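Local atomic coordinates of hydrogenase-specific maturation endopeptidase (Thermococcus kodakarensis, PDB entry 5IJA), a protein that probably acts as an endopeptidase that activates [NiFe] hydrogenase during its maturation. Residues Val3-Gly9 and Tyr31-Gly37; Glu51-Asp57 and Glu111-Ile117. All coordinates share one frame. Residue numbers count along the deposited sequence, not the author numbering.

In the fold
Contacts 1 and 2 are consecutive pieces of one mixed beta sheet whose strand order is 33-37, 3-8, 52-59, 111-118, 69-73; the first four run parallel and only 69-73 is antiparallel. Contact 1 joins the edge strand 33-37 to 3-8, and contact 2 joins 52-59 to 111-118. Their centres lie about 9 Å apart, and the seam between them is itself strand pairing: Leu-4 O is 2.8 Å from Val-54 N and Leu-6 N 2.8 Å from Val-54 O, both probable hydrogen bonds. Packing follows, with Leu-6 CD1 3.7 Å from Ile-53 CG2. Helices flank the sheet: 18-28 and 130-146 pack against it, as does 88-103, which meets Leu-8 of contact 1 and Ile-55 of contact 2.

Contact 1. Residues Val3-Gly9 and Tyr31-Gly37; sequences VLILALG and YNVLEVG
Six backbone hydrogen bonds join Ile-5 to Gly-9 with Asn-32 to Gly-37, in parallel. Ile-5 N donates to Asn-32 O (2.9 Å), Leu-34 N to Ile-5 O (2.8 Å) and Ala-7 N to Leu-34 O (3.0 Å). Ala-7 O accepts from Val-36 N (2.9 Å) and Gly-37 N (3.1 Å): a beta bulge, with Val-36 at phi/psi -79/-40, shifts the register from Ala-7/Glu-35 to Leu-8/Gly-37. Gly-37 suits its positive phi (66°); its O accepts from Gly-9 N (3.0 Å), at whose phi of 133° a CB would jam against the preceding carbonyl O. Two waters bridge Val-3 O to Asn-32 N and ND2; Asn-32 OD1 bonds His-46. The strand axes approach to 4.6 Å at -31°. Ile-5 CB lies 4.0 Å from Val-33 CG2, beside Leu-26 of helix 18-28, with small Ala-7 on the same face. Leu-6 CD2 lies 4.0 Å from Leu-34 CB, and Leu-8 (chi1 m, chi2 t) brings CD2 3.6 Å from Val-36 CB. Helix 18-28 links the strands: a beta-alpha-beta unit.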
# COMPACT_ATOMS: atom_id res chain seq x y z
N VAL A 3 -1.21 3.90 -14.15
CA VAL A 3 -1.35 3.55 -12.74
C VAL A 3 -0.01 3.53 -12.05
O VAL A 3 0.97 3.03 -12.60
CB VAL A 3 -2.07 2.18 -12.60
CG1 VAL A 3 -2.37 1.86 -11.14
CG2 VAL A 3 -3.37 2.18 -13.41
N LEU A 4 0.07 4.12 -10.86
CA LEU A 4 1.28 4.06 -10.05
C LEU A 4 1.01 3.26 -8.78
O LEU A 4 0.01 3.49 -8.11
CB LEU A 4 1.78 5.46 -9.69
CG LEU A 4 2.91 5.61 -8.67
CD1 LEU A 4 4.20 4.90 -9.10
CD2 LEU A 4 3.19 7.07 -8.42
N ILE A 5 1.89 2.32 -8.46
CA ILE A 5 1.73 1.52 -7.25
C ILE A 5 2.70 2.01 -6.18
O ILE A 5 3.88 2.18 -6.46
CB ILE A 5 1.96 0.03 -7.55
CG1 ILE A 5 0.85 -0.47 -8.49
CG2 ILE A 5 2.02 -0.78 -6.27
CD1 ILE A 5 1.16 -1.80 -9.14
N LEU A 6 2.19 2.31 -4.99
CA LEU A 6 3.01 2.74 -3.87
C LEU A 6 3.08 1.62 -2.84
O LEU A 6 2.07 1.27 -2.25
CB LEU A 6 2.44 3.99 -3.21
CG LEU A 6 2.20 5.21 -4.09
CD1 LEU A 6 1.75 6.38 -3.23
CD2 LEU A 6 3.45 5.53 -4.88
N ALA A 7 4.26 1.05 -2.64
CA ALA A 7 4.42 -0.01 -1.65
C ALA A 7 4.95 0.58 -0.36
O ALA A 7 6.00 1.22 -0.37
CB ALA A 7 5.35 -1.09 -2.17
N LEU A 8 4.24 0.32 0.73
CA LEU A 8 4.57 0.86 2.05
C LEU A 8 4.95 -0.27 2.96
O LEU A 8 4.58 -1.42 2.71
CB LEU A 8 3.40 1.62 2.69
CG LEU A 8 2.51 2.60 1.90
CD1 LEU A 8 1.72 3.50 2.83
CD2 LEU A 8 3.31 3.42 0.93
N GLY A 9 5.67 0.05 4.03
CA GLY A 9 6.00 -0.94 5.04
C GLY A 9 7.46 -0.92 5.46
O GLY A 9 8.26 -0.12 4.97
N TYR A 31 5.28 -3.57 -13.67
CA TYR A 31 4.42 -2.46 -13.26
C TYR A 31 5.22 -1.30 -12.72
O TYR A 31 6.35 -1.47 -12.25
CB TYR A 31 3.41 -2.93 -12.21
CG TYR A 31 2.38 -3.89 -12.75
CD1 TYR A 31 1.20 -3.42 -13.31
CD2 TYR A 31 2.60 -5.26 -12.71
CE1 TYR A 31 0.26 -4.30 -13.81
CE2 TYR A 31 1.67 -6.14 -13.20
CZ TYR A 31 0.50 -5.67 -13.75
OH TYR A 31 -0.42 -6.56 -14.23
N ASN A 32 4.60 -0.12 -12.75
CA ASN A 32 5.24 1.06 -12.22
C ASN A 32 5.08 1.10 -10.71
O ASN A 32 4.02 1.49 -10.21
CB ASN A 32 4.65 2.32 -12.87
CG ASN A 32 5.31 3.60 -12.40
OD1 ASN A 32 6.30 3.58 -11.66
ND2 ASN A 32 4.77 4.74 -12.84
N VAL A 33 6.12 0.66 -10.01
CA VAL A 33 6.09 0.57 -8.55
C VAL A 33 7.11 1.48 -7.88
O VAL A 33 8.30 1.44 -8.19
CB VAL A 33 6.38 -0.87 -8.09
CG1 VAL A 33 6.39 -0.95 -6.56
CG2 VAL A 33 5.37 -1.81 -8.68
N LEU A 34 6.64 2.30 -6.95
CA LEU A 34 7.54 3.08 -6.12
C LEU A 34 7.59 2.48 -4.74
O LEU A 34 6.56 2.36 -4.06
CB LEU A 34 7.12 4.56 -6.02
CG LEU A 34 7.97 5.37 -5.03
CD1 LEU A 34 9.40 5.59 -5.56
CD2 LEU A 34 7.31 6.72 -4.66
N GLU A 35 8.78 2.10 -4.29
CA GLU A 35 8.89 1.61 -2.93
C GLU A 35 9.00 2.81 -1.98
O GLU A 35 10.05 3.43 -1.84
CB GLU A 35 10.07 0.65 -2.79
CG GLU A 35 10.00 -0.18 -1.52
CD GLU A 35 11.06 -1.28 -1.44
OE1 GLU A 35 11.13 -2.13 -2.36
OE2 GLU A 35 11.82 -1.29 -0.46
N VAL A 36 7.88 3.15 -1.37
CA VAL A 36 7.82 4.29 -0.47
C VAL A 36 8.41 3.92 0.89
O VAL A 36 9.12 4.71 1.51
CB VAL A 36 6.38 4.79 -0.29
CG1 VAL A 36 6.28 5.78 0.86
CG2 VAL A 36 5.85 5.37 -1.59
N GLY A 37 8.12 2.71 1.34
CA GLY A 37 8.53 2.28 2.67
C GLY A 37 7.83 3.08 3.74
O GLY A 37 6.63 2.89 3.99
O HOH W 1 1.76 0.21 -13.15
O HOH W 2 2.80 4.43 -14.58

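Contact 2. Residues Glu51-Asp57 and Glu111-Ile117; sequences ERIVIID and EIHFIGI
Two interior strands of the alpha/beta sheet, with helices on both faces, pair here in parallel, and mostly apolar residues fill both of its faces. On one face Ile-55 (chi1 m, chi2 t) sets CD1 3.9 Å from Ile-112 CG2 and CG2 4.0 Å from Phe-114 CD2, while Ile-53 CB meets Ile-112 CD1 at 3.8 Å; Phe-90 and Met-101 of helix 88-103 pack against this side. On the other, Val-54 CG1 touches Ile-115 CD1 (3.7 Å) and Ile-56 CG2 touches Ile-117 CD1 (4.1 Å), beneath Ala-139 and Leu-146 of helix 130-146. Beta-branched residues suit such extended backbone and fill the space between sheet and helices. Gly-116, opposite Asp-57, leaves room for the Phe-114 ring (chi1 t), since a CB there would clash with CE1.

The register is unbroken from Arg-52/Glu-111 to Asp-57/Gly-116, with axes 4.6 Å apart at closest and crossing at -18°. Seven hydrogen bonds of 2.7-2.9 Å hold it: the N atoms of Glu-111, His-113, Ile-115 and Ile-117 donate to O of Glu-51, Ile-53, Ile-55 and Asp-57, and those of Ile-53, Ile-55 and Asp-57 to O of Glu-111, His-113 and Ile-115.

Polar groups gather at the N-terminal end of the pair. Arg-52 NH1 bonds Leu-146 O, and His-113 ND1 bonds His-71 of the antiparallel strand 69-73. Glu-111, with an extended side chain (chi1 and chi2 t), serves two partners: OE1 forms a salt bridge with Arg-52 NE at 3.5 Å, and OE2 accepts from His-113 NE2 at 2.7 Å.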
# COMPACT_ATOMS: atom_id res chain seq x y z
N GLU A 51 -2.99 8.66 -13.16
CA GLU A 51 -4.36 9.02 -12.82
C GLU A 51 -4.95 8.10 -11.76
O GLU A 51 -6.02 8.39 -11.22
CB GLU A 51 -5.25 9.00 -14.07
CG GLU A 51 -4.80 9.96 -15.19
CD GLU A 51 -4.06 9.25 -16.32
OE1 GLU A 51 -3.28 8.31 -16.05
OE2 GLU A 51 -4.26 9.64 -17.49
N ARG A 52 -4.27 6.98 -11.51
CA ARG A 52 -4.68 6.03 -10.49
C ARG A 52 -3.47 5.69 -9.64
O ARG A 52 -2.38 5.47 -10.17
CB ARG A 52 -5.26 4.76 -11.11
CG ARG A 52 -5.81 3.75 -10.10
CD ARG A 52 -6.51 2.60 -10.82
NE ARG A 52 -7.65 3.09 -11.58
CZ ARG A 52 -8.22 2.45 -12.60
NH1 ARG A 52 -7.75 1.28 -13.00
NH2 ARG A 52 -9.26 2.99 -13.24
N ILE A 53 -3.66 5.72 -8.32
CA ILE A 53 -2.61 5.35 -7.37
C ILE A 53 -3.07 4.16 -6.54
O ILE A 53 -4.13 4.21 -5.92
CB ILE A 53 -2.28 6.50 -6.40
CG1 ILE A 53 -1.90 7.78 -7.16
CG2 ILE A 53 -1.17 6.10 -5.44
CD1 ILE A 53 -0.69 7.65 -8.00
N VAL A 54 -2.27 3.10 -6.48
CA VAL A 54 -2.65 1.93 -5.71
C VAL A 54 -1.66 1.75 -4.56
O VAL A 54 -0.50 1.43 -4.80
CB VAL A 54 -2.63 0.69 -6.58
CG1 VAL A 54 -2.88 -0.53 -5.73
CG2 VAL A 54 -3.67 0.83 -7.70
N ILE A 55 -2.13 1.97 -3.34
CA ILE A 55 -1.28 1.87 -2.15
C ILE A 55 -1.39 0.47 -1.57
O ILE A 55 -2.49 -0.04 -1.41
CB ILE A 55 -1.69 2.92 -1.12
CG1 ILE A 55 -1.43 4.31 -1.69
CG2 ILE A 55 -0.93 2.76 0.20
CD1 ILE A 55 -2.18 5.38 -0.96
N ILE A 56 -0.27 -0.17 -1.30
CA ILE A 56 -0.27 -1.49 -0.72
C ILE A 56 0.50 -1.46 0.59
O ILE A 56 1.60 -1.02 0.63
CB ILE A 56 0.34 -2.56 -1.64
CG1 ILE A 56 -0.23 -2.49 -3.04
CG2 ILE A 56 0.08 -3.93 -1.09
CD1 ILE A 56 0.20 -3.61 -3.93
N ASP A 57 -0.14 -1.93 1.64
CA ASP A 57 0.39 -1.82 2.98
C ASP A 57 0.06 -3.00 3.87
O ASP A 57 -0.94 -3.63 3.72
CB ASP A 57 -0.15 -0.55 3.61
CG ASP A 57 0.61 -0.12 4.84
OD1 ASP A 57 1.65 -0.69 5.14
OD2 ASP A 57 0.15 0.78 5.51
N GLU A 111 -7.24 8.89 -8.73
CA GLU A 111 -8.05 7.87 -8.10
C GLU A 111 -7.19 7.06 -7.13
O GLU A 111 -6.22 6.45 -7.56
CB GLU A 111 -8.67 6.95 -9.16
CG GLU A 111 -9.63 5.91 -8.63
CD GLU A 111 -10.17 5.05 -9.76
OE1 GLU A 111 -10.11 5.50 -10.93
OE2 GLU A 111 -10.64 3.93 -9.49
N ILE A 112 -7.54 7.06 -5.85
CA ILE A 112 -6.71 6.38 -4.86
C ILE A 112 -7.33 5.07 -4.40
O ILE A 112 -8.50 5.02 -4.04
CB ILE A 112 -6.47 7.24 -3.62
CG1 ILE A 112 -6.08 8.67 -4.00
CG2 ILE A 112 -5.40 6.58 -2.71
CD1 ILE A 112 -4.80 8.79 -4.80
N HIS A 113 -6.51 4.02 -4.39
CA HIS A 113 -6.90 2.69 -3.92
C HIS A 113 -5.98 2.25 -2.81
O HIS A 113 -4.78 2.55 -2.84
CB HIS A 113 -6.84 1.68 -5.08
CG HIS A 113 -7.93 1.85 -6.09
ND1 HIS A 113 -9.07 1.08 -6.09
CD2 HIS A 113 -8.05 2.71 -7.13
CE1 HIS A 113 -9.85 1.46 -7.09
NE2 HIS A 113 -9.25 2.44 -7.74
N PHE A 114 -6.52 1.52 -1.84
CA PHE A 114 -5.73 1.04 -0.70
C PHE A 114 -5.94 -0.45 -0.60
O PHE A 114 -7.06 -0.93 -0.49
CB PHE A 114 -6.16 1.73 0.62
CG PHE A 114 -5.39 1.26 1.82
CD1 PHE A 114 -5.82 0.16 2.55
CD2 PHE A 114 -4.23 1.91 2.22
CE1 PHE A 114 -5.10 -0.29 3.64
CE2 PHE A 114 -3.50 1.46 3.33
CZ PHE A 114 -3.94 0.36 4.04
N ILE A 115 -4.83 -1.19 -0.63
CA ILE A 115 -4.86 -2.62 -0.41
C ILE A 115 -4.12 -2.90 0.88
O ILE A 115 -2.93 -2.57 1.00
CB ILE A 115 -4.19 -3.38 -1.56
CG1 ILE A 115 -4.84 -2.97 -2.89
CG2 ILE A 115 -4.31 -4.89 -1.32
CD1 ILE A 115 -4.13 -3.58 -4.13
N GLY A 116 -4.82 -3.46 1.86
CA GLY A 116 -4.22 -3.77 3.14
C GLY A 116 -4.08 -5.26 3.37
O GLY A 116 -5.02 -6.02 3.14
N ILE A 117 -2.90 -5.68 3.81
CA ILE A 117 -2.63 -7.09 4.07
C ILE A 117 -2.50 -7.30 5.56
O ILE A 117 -1.59 -6.75 6.20
CB ILE A 117 -1.34 -7.55 3.36
CG1 ILE A 117 -1.44 -7.30 1.85
CG2 ILE A 117 -1.07 -9.04 3.64
CD1 ILE A 117 -0.08 -7.31 1.15